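Local coordinates for Glyoxalase/bleomycin resisance protein/dioxygenase (PDB 5UJP) that binds calcium and riboflavin, belongs to the vicinal oxygen chelate (glyoxalase/bleomycin resistance) superfamily and may act as a dioxygenase, at residues Lys16-Val20 and Glu21-Phe25. Numbering follows the deposited sequence.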
# COMPACT_ATOMS: atom_id res chain seq x y z
N LYS A 16 -3.82 -16.14 6.35
CA LYS A 16 -5.21 -16.27 5.91
C LYS A 16 -6.17 -16.36 7.10
O LYS A 16 -7.22 -15.70 7.12
CB LYS A 16 -5.37 -17.49 5.03
CG LYS A 16 -6.76 -17.70 4.50
CD LYS A 16 -6.79 -18.90 3.55
CE LYS A 16 -8.16 -19.09 2.89
NZ LYS A 16 -8.22 -20.38 2.08
N ASP A 17 -5.85 -17.21 8.08
CA ASP A 17 -6.67 -17.30 9.29
C ASP A 17 -6.86 -15.92 9.90
O ASP A 17 -7.97 -15.54 10.28
CB ASP A 17 -5.98 -18.17 10.34
CG ASP A 17 -5.93 -19.65 9.98
OD1 ASP A 17 -6.70 -20.14 9.12
OD2 ASP A 17 -5.07 -20.32 10.58
N PHE A 18 -5.77 -15.16 10.04
CA PHE A 18 -5.86 -13.85 10.69
C PHE A 18 -6.69 -12.87 9.89
O PHE A 18 -7.64 -12.27 10.42
CB PHE A 18 -4.46 -13.30 10.94
CG PHE A 18 -4.48 -11.96 11.66
CD1 PHE A 18 -4.69 -11.91 13.02
CD2 PHE A 18 -4.30 -10.76 10.95
CE1 PHE A 18 -4.73 -10.68 13.67
CE2 PHE A 18 -4.33 -9.54 11.60
CZ PHE A 18 -4.54 -9.51 12.97
N TYR A 19 -6.35 -12.66 8.61
CA TYR A 19 -7.00 -11.58 7.86
C TYR A 19 -8.44 -11.93 7.51
O TYR A 19 -9.31 -11.07 7.55
CB TYR A 19 -6.23 -11.20 6.59
CG TYR A 19 -5.00 -10.39 6.92
CD1 TYR A 19 -5.05 -8.99 7.00
CD2 TYR A 19 -3.78 -11.02 7.14
CE1 TYR A 19 -3.96 -8.26 7.31
CE2 TYR A 19 -2.64 -10.27 7.46
CZ TYR A 19 -2.74 -8.89 7.54
OH TYR A 19 -1.61 -8.11 7.87
N VAL A 20 -8.69 -13.17 7.12
CA VAL A 20 -10.04 -13.53 6.70
C VAL A 20 -10.91 -13.84 7.90
O VAL A 20 -12.02 -13.30 8.05
CB VAL A 20 -9.99 -14.70 5.70
CG1 VAL A 20 -11.42 -15.10 5.26
CG2 VAL A 20 -9.12 -14.36 4.48
N GLU A 21 -10.46 -14.76 8.76
CA GLU A 21 -11.36 -15.23 9.81
C GLU A 21 -11.37 -14.29 11.02
O GLU A 21 -12.44 -13.93 11.52
CB GLU A 21 -10.99 -16.67 10.21
CG GLU A 21 -10.95 -17.66 9.05
CD GLU A 21 -12.32 -17.99 8.51
OE1 GLU A 21 -13.21 -18.30 9.32
OE2 GLU A 21 -12.49 -17.95 7.27
N THR A 22 -10.20 -13.89 11.51
CA THR A 22 -10.12 -13.07 12.71
C THR A 22 -10.51 -11.63 12.43
O THR A 22 -11.43 -11.11 13.06
CB THR A 22 -8.72 -13.16 13.31
OG1 THR A 22 -8.47 -14.52 13.71
CG2 THR A 22 -8.59 -12.22 14.51
N VAL A 23 -9.86 -10.99 11.44
CA VAL A 23 -10.15 -9.59 11.18
C VAL A 23 -11.46 -9.42 10.41
O VAL A 23 -12.20 -8.45 10.60
CB VAL A 23 -8.94 -8.96 10.43
CG1 VAL A 23 -9.27 -7.54 9.97
CG2 VAL A 23 -7.71 -8.93 11.31
N GLY A 24 -11.76 -10.35 9.52
CA GLY A 24 -13.00 -10.29 8.77
C GLY A 24 -12.92 -9.63 7.42
O GLY A 24 -13.96 -9.25 6.88
N PHE A 25 -11.74 -9.51 6.84
CA PHE A 25 -11.68 -9.10 5.44
C PHE A 25 -12.21 -10.23 4.55
O PHE A 25 -12.15 -11.41 4.92
CB PHE A 25 -10.23 -8.82 5.05
CG PHE A 25 -9.67 -7.55 5.66
CD1 PHE A 25 -10.50 -6.66 6.33
CD2 PHE A 25 -8.34 -7.23 5.54
CE1 PHE A 25 -9.99 -5.46 6.89
CE2 PHE A 25 -7.82 -6.00 6.11
CZ PHE A 25 -8.66 -5.16 6.78
O HOH W 1 -7.71 -17.19 13.00
O HOH W 2 -14.29 -13.15 6.13
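Asp17 O accepts Thr22 N at 3.0 Å and Phe18 O accepts Val23 N at 2.8 Å, so helix 12-23 ends in wide pi-type turns, each bond spanning five residues. In this vicinal oxygen chelate fold, helix 12-23 links strand 3-8 to strand 26-30 of the same mixed sheet. Gly24 leaves the helix with a positive phi of 95°, a conformation readily adopted by glycine. Tyr19 O closes the end. It accepts Phe25 N at 3.0 Å and, weakly, Gly24 N. The bond to Phe25 spans one residue more than the 6→1 bond of a Schellman motif, in keeping with the widened turns.

Val23 lays its CG2 methyl over one face of the Phe18 ring, a CH-pi contact 3.8 Å from the ring centroid. The methyl sits toward the rim and comes nearest to CE2. With CG anti to the backbone N (chi1 -179°), the Phe18 ring is carried beside its own carbonyl carbon, toward the next turn. Thr22 CG2 approaches the same ring obliquely, near CD1. Pro105 also packs on Phe18.

Tyr19 and Phe25 have similar first torsions, and the two side chains run alongside each other in the same direction. Phe25 CD2 meets the Tyr19 edge at CD1, 4.0 Å away. Both rings reach Leu50 of strand 48-53, and Tyr19 OH is hydrogen-bonded to Asp104. The helix is thus packed against strand 48-53. The bend of Glu21 at chi2 (-71°) brings OE2 across to Val20 CG1, 3.6 Å away.

Two waters bridge backbone and side-chain oxygens here. One joins Thr22 OG1 and, weakly, Asp17 O. The second ties the helix end to the outgoing chain, donating to Val20 O and Phe25 O, with 3.0 Å to each of these two carbonyl oxygens.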